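Local structure of putative 2OG-Fe(II) oxygenase family protein (Caulobacter crescentus CB15, 3OOX) at residues 66-71 and 121-126; 109-114 and 270-275; 198-203 and 264-269; 229-234 and 241-246. The protein probably acts as an iron(II)-dependent 2-oxoglutarate oxygenase that forms ethylene and oxidises L-arginine. All blocks are in the same frame, centred on the assembly; numbering follows the deposited sequence.

Contact 1 (66-71 and 121-126); sequences KKQYAG and PAEIPA. With EDO (1,2-ethanediol), chain L.
Y69 and E123 meet because each side chain leaves its backbone with CG anti to the carbonyl carbon, and E123 then bends (chi2 84°), which places CD on the side of the phenol. The hydroxyl is used in both senses. Y69 OH donates to E123 OE1 at 2.6 Å, reaching it on the syn side of the carboxylate, with OE1 at the edge of the ring. The same oxygen accepts the backbone N-H of A122, whose N lies 3.1 Å from Y69 OH. Tyrosine suits the place, since it combines a donor-acceptor tip with a broad apolar ring. Of that ring, one face takes P121 CB, 4.0 Å from Y69 CE2, and the opposite face has Q68 CB over its centre. The amide of Q68, on a chain extended beyond CG, comes tip to tip with the acid: NE2 donates to E123 OE2 at 2.9 Å in a nearly straight bond (162°), arriving from above the carboxylate plane. Q68 NE2 also bonds to T65 O. Each carboxylate oxygen thus receives a donor from 66-71, which would favour the ionised acid.

The second segment is shaped by a type I turn closed by I124 N to P121 O, 3.1 Å; A122 N is not used in closing it and serves Y69. Beyond the turn, I124 O accepts from a 1,2-ethanediol, probably left by the crystallisation liquor. F58 of helix 45-59 touches both Y69 and P121. The arrangement is a surface tie between two loops, a type I beta turn whose third residue, glutamate, binds the loop that follows helix 63-66.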
# COMPACT_ATOMS: atom_id res chain seq x y z
N LYS A 66 -2.77 17.46 17.32
CA LYS A 66 -2.19 16.49 16.38
C LYS A 66 -0.67 16.47 16.47
O LYS A 66 -0.06 15.41 16.38
CB LYS A 66 -2.68 16.75 14.94
CG LYS A 66 -4.21 16.54 14.78
CD LYS A 66 -4.72 16.70 13.35
CE LYS A 66 -4.63 18.12 12.80
NZ LYS A 66 -5.34 18.27 11.49
N LYS A 67 -0.06 17.63 16.68
CA LYS A 67 1.41 17.75 16.67
C LYS A 67 2.09 17.16 17.91
O LYS A 67 3.31 17.01 17.94
CB LYS A 67 1.84 19.19 16.43
CG LYS A 67 1.69 19.58 14.95
CD LYS A 67 2.14 20.99 14.67
CE LYS A 67 2.21 21.26 13.16
NZ LYS A 67 2.66 22.68 12.93
N GLN A 68 1.30 16.81 18.92
CA GLN A 68 1.81 16.01 20.02
C GLN A 68 2.41 14.72 19.49
O GLN A 68 3.30 14.13 20.11
CB GLN A 68 0.68 15.66 20.98
CG GLN A 68 0.12 16.84 21.74
CD GLN A 68 -1.05 16.46 22.62
OE1 GLN A 68 -1.02 16.68 23.84
NE2 GLN A 68 -2.09 15.92 22.03
N TYR A 69 1.90 14.26 18.34
CA TYR A 69 2.26 12.95 17.78
C TYR A 69 3.18 13.09 16.56
O TYR A 69 3.43 12.09 15.86
CB TYR A 69 1.00 12.18 17.42
CG TYR A 69 0.02 12.14 18.58
CD1 TYR A 69 0.30 11.35 19.70
CD2 TYR A 69 -1.10 12.95 18.60
CE1 TYR A 69 -0.53 11.36 20.80
CE2 TYR A 69 -1.96 12.95 19.71
CZ TYR A 69 -1.65 12.16 20.81
OH TYR A 69 -2.49 12.13 21.92
N ALA A 70 3.68 14.29 16.34
CA ALA A 70 4.61 14.59 15.24
C ALA A 70 6.07 14.42 15.67
O ALA A 70 6.37 14.38 16.87
CB ALA A 70 4.40 16.01 14.73
N GLY A 71 6.96 14.37 14.69
CA GLY A 71 8.39 14.25 14.93
C GLY A 71 8.80 12.92 15.52
O GLY A 71 9.84 12.84 16.16
N PRO A 121 -3.30 8.31 19.59
CA PRO A 121 -3.89 9.59 20.02
C PRO A 121 -4.92 9.41 21.13
O PRO A 121 -6.01 8.95 20.88
CB PRO A 121 -4.57 10.11 18.75
CG PRO A 121 -4.91 8.89 17.98
CD PRO A 121 -3.94 7.79 18.36
N ALA A 122 -4.56 9.80 22.35
CA ALA A 122 -5.47 9.63 23.51
C ALA A 122 -6.83 10.29 23.31
O ALA A 122 -7.84 9.85 23.87
CB ALA A 122 -4.81 10.20 24.75
N GLU A 123 -6.86 11.35 22.51
CA GLU A 123 -8.07 12.15 22.30
C GLU A 123 -9.17 11.46 21.48
O GLU A 123 -10.32 11.94 21.47
CB GLU A 123 -7.71 13.50 21.64
CG GLU A 123 -6.82 14.39 22.50
CD GLU A 123 -5.31 14.10 22.43
OE1 GLU A 123 -4.85 13.23 21.65
OE2 GLU A 123 -4.58 14.81 23.15
N ILE A 124 -8.82 10.37 20.80
CA ILE A 124 -9.77 9.58 20.01
C ILE A 124 -9.72 8.19 20.63
O ILE A 124 -8.94 7.32 20.23
CB ILE A 124 -9.38 9.50 18.49
CG1 ILE A 124 -9.05 10.90 17.92
CG2 ILE A 124 -10.49 8.77 17.68
CD1 ILE A 124 -10.14 11.94 18.11
N PRO A 125 -10.55 7.98 21.68
CA PRO A 125 -10.45 6.74 22.42
C PRO A 125 -10.56 5.44 21.62
O PRO A 125 -9.88 4.48 21.96
CB PRO A 125 -11.61 6.86 23.43
CG PRO A 125 -11.79 8.32 23.62
CD PRO A 125 -11.50 8.93 22.30
N ALA A 126 -11.39 5.41 20.58
CA ALA A 126 -11.60 4.19 19.79
C ALA A 126 -10.53 3.98 18.70
O ALA A 126 -10.52 2.95 18.06
CB ALA A 126 -12.98 4.20 19.17
C1 EDO L . -5.90 5.04 22.95
O1 EDO L . -4.52 4.70 23.16
C2 EDO L . -6.01 6.04 21.83
O2 EDO L . -6.65 5.46 20.68

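Contact 2 (109-114 and 270-275); sequences HRFRAH and HFASDY
R110 holds D274 side-on, NE at 3.1 Å and NH2 at 3.0 Å both donating to the single oxygen D274 OD2, from the same face of the carboxylate. That oxygen lies in the guanidinium plane, but both bonds are bent, since they converge on one acceptor, and the two flat groups are turned 35° apart. The other oxygen, OD1, sits 3.4 Å from F111 CZ at the edge of the phenyl ring, where the C-H groups are slightly positive. S273 sets its CB over one face of F111, 4.1 Å from the centroid, a CH-pi contact; H109 CE1 lies over the opposite face.

A short bond of 2.6 Å joins H114 NE2 to S273 OG in the plane of the imidazole, and either may be the donor. H109 ND1 accepts the backbone N-H of F111 at 3.0 Å, consistent with a proton on NE2, which is hydrogen-bonded to D166. Y275 N closes a type I turn onto A272 O, presenting S273 and D274 to the other loop.

The chemistry is therefore mixed: a salt bridge between two exposed residues, a hydrogen bond from exposed H114 to buried S273, and aromatic packing by buried F111, face to S273 CB and edge to D274.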
# COMPACT_ATOMS: atom_id res chain seq x y z
N HIS A 109 10.51 -8.85 21.23
CA HIS A 109 10.69 -9.24 19.82
C HIS A 109 12.05 -8.76 19.27
O HIS A 109 12.45 -7.60 19.55
CB HIS A 109 9.56 -8.69 18.97
CG HIS A 109 9.40 -9.37 17.67
ND1 HIS A 109 10.28 -9.21 16.63
CD2 HIS A 109 8.46 -10.25 17.25
CE1 HIS A 109 9.90 -9.97 15.62
NE2 HIS A 109 8.79 -10.62 15.97
N ARG A 110 12.69 -9.60 18.48
CA ARG A 110 14.01 -9.33 17.91
C ARG A 110 14.02 -8.13 16.96
O ARG A 110 15.08 -7.56 16.73
CB ARG A 110 14.55 -10.55 17.15
CG ARG A 110 13.81 -10.89 15.88
CD ARG A 110 14.09 -12.32 15.39
NE ARG A 110 13.53 -12.59 14.09
CZ ARG A 110 12.27 -12.89 13.82
NH1 ARG A 110 11.41 -13.01 14.82
NH2 ARG A 110 11.86 -13.11 12.55
N PHE A 111 12.86 -7.76 16.40
CA PHE A 111 12.79 -6.62 15.48
C PHE A 111 12.64 -5.27 16.18
O PHE A 111 12.71 -4.22 15.52
CB PHE A 111 11.64 -6.75 14.45
CG PHE A 111 11.77 -7.89 13.48
CD1 PHE A 111 12.96 -8.58 13.24
CD2 PHE A 111 10.65 -8.22 12.74
CE1 PHE A 111 12.99 -9.59 12.30
CE2 PHE A 111 10.66 -9.21 11.83
CZ PHE A 111 11.82 -9.90 11.59
N ARG A 112 12.46 -5.25 17.51
CA ARG A 112 12.24 -4.00 18.19
C ARG A 112 13.43 -3.03 18.04
O ARG A 112 13.22 -1.81 18.07
CB ARG A 112 11.93 -4.23 19.66
CG ARG A 112 10.53 -4.77 19.87
CD ARG A 112 10.21 -5.07 21.34
NE ARG A 112 8.77 -5.00 21.44
CZ ARG A 112 8.10 -3.86 21.58
NH1 ARG A 112 8.74 -2.71 21.79
NH2 ARG A 112 6.78 -3.88 21.54
N ALA A 113 14.64 -3.54 17.88
CA ALA A 113 15.80 -2.65 17.73
C ALA A 113 15.75 -1.78 16.48
O ALA A 113 16.39 -0.72 16.44
CB ALA A 113 17.08 -3.46 17.76
N HIS A 114 14.98 -2.18 15.45
CA HIS A 114 14.89 -1.36 14.24
C HIS A 114 13.45 -1.00 13.83
O HIS A 114 13.26 -0.20 12.90
CB HIS A 114 15.60 -2.00 13.06
CG HIS A 114 14.85 -3.16 12.47
ND1 HIS A 114 14.90 -4.42 13.03
CD2 HIS A 114 14.07 -3.27 11.36
CE1 HIS A 114 14.16 -5.25 12.31
NE2 HIS A 114 13.64 -4.58 11.30
N HIS A 270 4.85 -5.45 3.77
CA HIS A 270 6.28 -5.69 3.63
C HIS A 270 6.62 -7.10 4.09
O HIS A 270 5.93 -7.69 4.93
CB HIS A 270 7.06 -4.79 4.58
CG HIS A 270 7.17 -3.36 4.17
ND1 HIS A 270 6.10 -2.49 4.02
CD2 HIS A 270 8.29 -2.61 3.94
CE1 HIS A 270 6.56 -1.28 3.74
NE2 HIS A 270 7.87 -1.33 3.67
N PHE A 271 7.71 -7.62 3.52
CA PHE A 271 8.29 -8.85 4.01
C PHE A 271 8.84 -8.62 5.47
O PHE A 271 9.13 -7.51 5.91
CB PHE A 271 9.48 -9.29 3.15
CG PHE A 271 9.12 -9.79 1.79
CD1 PHE A 271 8.17 -10.77 1.61
CD2 PHE A 271 9.81 -9.35 0.65
CE1 PHE A 271 7.85 -11.25 0.36
CE2 PHE A 271 9.52 -9.88 -0.60
CZ PHE A 271 8.51 -10.81 -0.75
N ALA A 272 9.03 -9.72 6.18
CA ALA A 272 9.84 -9.76 7.38
C ALA A 272 11.24 -9.17 7.13
O ALA A 272 11.88 -9.44 6.12
CB ALA A 272 9.97 -11.22 7.83
N SER A 273 11.69 -8.38 8.08
CA SER A 273 12.97 -7.66 7.98
C SER A 273 14.16 -8.56 7.69
O SER A 273 15.03 -8.21 6.90
CB SER A 273 13.25 -6.93 9.28
OG SER A 273 12.31 -5.91 9.45
N ASP A 274 14.17 -9.73 8.31
CA ASP A 274 15.22 -10.71 8.12
C ASP A 274 15.02 -11.73 6.99
O ASP A 274 15.82 -12.68 6.86
CB ASP A 274 15.51 -11.43 9.47
CG ASP A 274 14.30 -12.16 10.07
OD1 ASP A 274 13.23 -12.15 9.43
OD2 ASP A 274 14.46 -12.80 11.16
N TYR A 275 13.99 -11.54 6.17
CA TYR A 275 13.74 -12.42 5.04
C TYR A 275 14.77 -12.13 3.95
O TYR A 275 14.91 -10.98 3.50
CB TYR A 275 12.35 -12.21 4.47
CG TYR A 275 12.08 -13.02 3.23
CD1 TYR A 275 12.10 -14.39 3.26
CD2 TYR A 275 11.77 -12.41 2.01
CE1 TYR A 275 11.85 -15.14 2.15
CE2 TYR A 275 11.50 -13.14 0.90
CZ TYR A 275 11.54 -14.51 0.96
OH TYR A 275 11.27 -15.26 -0.18

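Contact 3 (198-203 and 264-269)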
# COMPACT_ATOMS: atom_id res chain seq x y z
N THR A 198 0.81 -3.49 -2.04
CA THR A 198 0.04 -2.43 -1.37
C THR A 198 -1.45 -2.64 -1.68
O THR A 198 -1.86 -2.97 -2.83
CB THR A 198 0.51 -1.05 -1.86
OG1 THR A 198 1.90 -0.95 -1.56
CG2 THR A 198 -0.24 0.10 -1.20
N LEU A 199 -2.29 -2.52 -0.63
CA LEU A 199 -3.72 -2.74 -0.71
C LEU A 199 -4.48 -1.45 -0.42
O LEU A 199 -4.32 -0.88 0.66
CB LEU A 199 -4.14 -3.85 0.26
CG LEU A 199 -3.56 -5.22 -0.03
CD1 LEU A 199 -2.35 -5.48 0.87
CD2 LEU A 199 -4.62 -6.33 0.11
N LEU A 200 -5.31 -1.01 -1.37
CA LEU A 200 -6.00 0.28 -1.28
C LEU A 200 -7.51 0.14 -1.38
O LEU A 200 -8.05 -0.19 -2.43
CB LEU A 200 -5.54 1.19 -2.42
CG LEU A 200 -6.11 2.60 -2.46
CD1 LEU A 200 -5.67 3.45 -1.28
CD2 LEU A 200 -5.74 3.23 -3.79
N LEU A 201 -8.15 0.42 -0.26
CA LEU A 201 -9.60 0.61 -0.25
C LEU A 201 -10.02 1.97 -0.83
O LEU A 201 -9.23 2.91 -0.88
CB LEU A 201 -10.13 0.54 1.18
CG LEU A 201 -9.96 -0.79 1.88
CD1 LEU A 201 -10.03 -0.56 3.43
CD2 LEU A 201 -10.96 -1.84 1.37
N GLY A 202 -11.28 2.07 -1.23
CA GLY A 202 -11.92 3.38 -1.49
C GLY A 202 -11.44 4.15 -2.69
O GLY A 202 -11.60 5.37 -2.74
N ALA A 203 -10.89 3.46 -3.69
CA ALA A 203 -10.37 4.13 -4.88
C ALA A 203 -11.43 4.55 -5.91
O ALA A 203 -11.11 5.17 -6.92
CB ALA A 203 -9.30 3.26 -5.55
N SER A 264 -7.73 8.51 2.51
CA SER A 264 -7.30 7.23 1.99
C SER A 264 -6.56 6.47 3.09
O SER A 264 -5.91 7.08 3.92
CB SER A 264 -6.39 7.45 0.78
OG SER A 264 -6.10 6.24 0.11
N THR A 265 -6.64 5.15 3.07
CA THR A 265 -6.00 4.32 4.08
C THR A 265 -5.26 3.14 3.45
O THR A 265 -5.56 1.97 3.76
CB THR A 265 -7.01 3.83 5.16
OG1 THR A 265 -7.93 2.89 4.58
CG2 THR A 265 -7.77 5.03 5.78
N PRO A 266 -4.24 3.41 2.61
CA PRO A 266 -3.48 2.32 2.03
C PRO A 266 -2.67 1.51 3.06
O PRO A 266 -2.16 2.06 4.01
CB PRO A 266 -2.52 3.03 1.06
CG PRO A 266 -2.40 4.40 1.61
CD PRO A 266 -3.75 4.73 2.19
N PHE A 267 -2.53 0.21 2.78
CA PHE A 267 -1.75 -0.69 3.62
C PHE A 267 -0.57 -1.16 2.79
O PHE A 267 -0.76 -1.83 1.75
CB PHE A 267 -2.60 -1.86 4.08
CG PHE A 267 -1.86 -2.82 4.97
CD1 PHE A 267 -1.68 -2.53 6.32
CD2 PHE A 267 -1.28 -3.95 4.47
CE1 PHE A 267 -0.98 -3.33 7.15
CE2 PHE A 267 -0.57 -4.79 5.32
CZ PHE A 267 -0.46 -4.48 6.68
N PHE A 268 0.63 -0.83 3.25
CA PHE A 268 1.90 -1.19 2.60
C PHE A 268 2.44 -2.45 3.27
O PHE A 268 3.09 -2.39 4.35
CB PHE A 268 2.88 -0.03 2.70
CG PHE A 268 2.40 1.23 2.04
CD1 PHE A 268 2.60 1.43 0.68
CD2 PHE A 268 1.75 2.21 2.76
CE1 PHE A 268 2.19 2.60 0.08
CE2 PHE A 268 1.29 3.37 2.13
CZ PHE A 268 1.50 3.54 0.78
N LEU A 269 2.19 -3.59 2.60
CA LEU A 269 2.59 -4.88 3.11
C LEU A 269 4.03 -5.13 2.75
O LEU A 269 4.43 -4.99 1.58
CB LEU A 269 1.69 -5.99 2.57
CG LEU A 269 1.68 -7.34 3.29
CD1 LEU A 269 0.34 -8.07 3.01
CD2 LEU A 269 2.89 -8.20 2.90
O HOH W 1 -6.56 0.18 2.04
O HOH W 2 -8.70 4.24 1.36
O HOH W 3 -8.47 5.52 -1.52
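L199 and F267 form an antiparallel hydrogen-bonded pair: L199 N donates to F267 O at 2.9 Å, and F267 N returns a bond to L199 O at 3.0 Å. Their side chains run side by side, L199 CD1 meeting the edge of the phenyl ring at CD2, 4.1 Å away. On the other face, T198 and F268 make the neighbouring non-hydrogen-bonded pair, where T198 OG1 lies 3.3 Å from F268 CD1. Next to it the methyl L200 CD1 packs 3.9 Å from P266 CB.

The next hydrogen-bonded pair would be L201 with T265, but there the backbones part and water stands in. Water 1 accepts from L201 N and donates to both T265 O and L199 O; water 2 accepts from T265 N, 2.8 Å away, and donates to L201 O. Both missing strand bonds are thus bridged, and 262-269 counts as one interrupted strand. These strands are central in the larger sheet of the double-stranded beta-helix, the jelly-roll core of 2-oxoglutarate oxygenases.

Further out, Y135 of helix 127-152 meets the F267 ring edge-to-face, and L138 also touches it; branched and aromatic apolar residues suit this buried side. T198 is fixed from the opposite face, its OG1 hydrogen-bonded to D193 and N195. D193 belongs to a His-X-Asp sequence that in relatives supplies iron ligands, so T198 is probably a second-shell residue of such a site.

Contact 4 (229-234 and 241-246); sequences INIGDM and NVLPST
I231 lies against the bend at L243 and P244, its CB 3.3 Å from P244 O. CG1 stands anti to the carbonyl carbon (chi1 -56°), and CD1 at the end of that branch packs 4.2 Å from L243 CD1, so a branched aliphatic residue can fill both the near and the far part of the interface. L243 O is buried here without a polar partner. The carbonyl of I231 is turned to the next part of the loop: it receives a CA-H...O contact from S245 CA, while water 5 joins it to T246, accepting from T246 N at 2.8 Å.

G232 follows, the residue whose CA comes nearest across the segments, 4.8 Å from S245 CA. It is the N-cap of helix 233-238, which starts directly off the end of strand 227-231; this strand belongs to the larger sheet of the double-stranded beta-helix fold, and the loop across from it leads back to strand 248-250 of the smaller sheet. At this helix start the packing is close, S245 OG lying 3.5 Å from G232 C.

D233 opens the helix, where an acid suits the positive end of the helix dipole. Its OD1 accepts from S245 OG at 2.8 Å, on the anti side and 31° out of the carboxylate plane; OD2 forms a salt bridge with R305 of helix 298-309. Serine fits opposite because OG, anti to its own backbone N, points at the acid and also takes a bond from water 4, 3.0 Å away. S245 N is held by E236 of the same helix. Selenomethionine M234 turns away, packing against F301 and L302.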
# COMPACT_ATOMS: atom_id res chain seq x y z
N ILE A 229 -4.88 -3.40 -5.72
CA ILE A 229 -3.65 -3.98 -5.19
C ILE A 229 -2.53 -3.82 -6.19
O ILE A 229 -2.75 -4.03 -7.38
CB ILE A 229 -3.83 -5.46 -4.87
CG1 ILE A 229 -5.05 -5.64 -3.94
CG2 ILE A 229 -2.53 -6.02 -4.21
CD1 ILE A 229 -5.72 -6.97 -4.05
N ASN A 230 -1.35 -3.44 -5.73
CA ASN A 230 -0.16 -3.33 -6.63
C ASN A 230 1.06 -4.03 -6.07
O ASN A 230 1.27 -4.11 -4.85
CB ASN A 230 0.18 -1.88 -7.02
CG ASN A 230 0.57 -1.02 -5.84
OD1 ASN A 230 -0.28 -0.67 -5.02
ND2 ASN A 230 1.87 -0.65 -5.75
N ILE A 231 1.87 -4.52 -7.01
CA ILE A 231 3.16 -5.12 -6.74
C ILE A 231 4.15 -4.01 -6.34
O ILE A 231 4.16 -2.95 -6.98
CB ILE A 231 3.71 -5.79 -8.03
CG1 ILE A 231 2.69 -6.81 -8.57
CG2 ILE A 231 5.14 -6.40 -7.79
CD1 ILE A 231 2.40 -7.99 -7.65
N GLY A 232 4.99 -4.26 -5.33
CA GLY A 232 6.05 -3.34 -4.95
C GLY A 232 7.42 -3.89 -5.30
O GLY A 232 7.56 -5.07 -5.69
N ASP A 233 8.43 -3.06 -5.10
CA ASP A 233 9.75 -3.39 -5.57
C ASP A 233 10.31 -4.67 -4.92
O ASP A 233 11.09 -5.35 -5.60
CB ASP A 233 10.73 -2.26 -5.29
CG ASP A 233 10.48 -1.02 -6.13
OD1 ASP A 233 9.69 -1.07 -7.10
OD2 ASP A 233 11.10 0.00 -5.80
N MSE A 234 9.99 -4.97 -3.67
CA MSE A 234 10.52 -6.19 -3.03
C MSE A 234 10.07 -7.43 -3.79
O MSE A 234 10.86 -8.36 -4.02
CB MSE A 234 10.08 -6.31 -1.57
CG MSE A 234 10.76 -5.37 -0.61
SE MSE A 234 9.95 -5.43 1.17
CE MSE A 234 11.08 -4.16 2.06
N ASN A 241 11.76 -9.63 -11.82
CA ASN A 241 10.95 -8.67 -12.60
C ASN A 241 9.83 -9.28 -13.45
O ASN A 241 9.22 -8.59 -14.25
CB ASN A 241 11.87 -7.74 -13.42
CG ASN A 241 12.71 -6.83 -12.53
OD1 ASN A 241 13.42 -7.29 -11.66
ND2 ASN A 241 12.58 -5.53 -12.72
N VAL A 242 9.51 -10.55 -13.23
CA VAL A 242 8.38 -11.20 -13.88
C VAL A 242 7.08 -10.45 -13.49
O VAL A 242 6.24 -10.19 -14.34
CB VAL A 242 8.31 -12.70 -13.53
CG1 VAL A 242 6.94 -13.28 -13.92
CG2 VAL A 242 9.43 -13.47 -14.24
N LEU A 243 6.94 -10.11 -12.20
CA LEU A 243 5.85 -9.25 -11.76
C LEU A 243 6.39 -7.83 -11.57
O LEU A 243 7.24 -7.61 -10.71
CB LEU A 243 5.22 -9.76 -10.47
CG LEU A 243 4.67 -11.20 -10.51
CD1 LEU A 243 4.00 -11.59 -9.20
CD2 LEU A 243 3.66 -11.41 -11.65
N PRO A 244 5.89 -6.87 -12.35
CA PRO A 244 6.49 -5.52 -12.34
C PRO A 244 5.90 -4.63 -11.24
O PRO A 244 4.71 -4.72 -10.96
CB PRO A 244 6.10 -4.97 -13.70
CG PRO A 244 4.74 -5.64 -13.98
CD PRO A 244 4.87 -7.01 -13.43
N SER A 245 6.77 -3.83 -10.62
CA SER A 245 6.37 -2.75 -9.72
C SER A 245 6.23 -1.51 -10.58
O SER A 245 7.21 -1.00 -11.12
CB SER A 245 7.40 -2.54 -8.66
OG SER A 245 7.03 -1.47 -7.84
N THR A 246 5.00 -1.07 -10.78
CA THR A 246 4.73 -0.04 -11.77
C THR A 246 4.48 1.34 -11.16
O THR A 246 4.15 1.49 -9.97
CB THR A 246 3.59 -0.50 -12.69
OG1 THR A 246 2.44 -0.77 -11.91
CG2 THR A 246 4.02 -1.78 -13.39
O HOH W 4 4.63 0.21 -7.47
O HOH W 5 2.93 -2.03 -9.13

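Contact 3 is the most central, its centre about 5 Å from that of the chain, while contact 1 stands apart from it at the surface, about 22 Å away centre to centre. Strands 197-201 and 227-231 are neighbours in the larger sheet, so contacts 3 and 4 join directly, T198 N lying 2.9 Å from N230 O. Along the chain contact 4 is nested inside contact 3, and contact 3 inside contact 2, whose segment 270-275 runs straight on from 264-269. Contact 2 also touches contact 4, H270 and F271 packing on M234. Contact 1 alternates with contact 2 in sequence. The N-terminal loops are thus tied to one another and to the exit from the jelly-roll core.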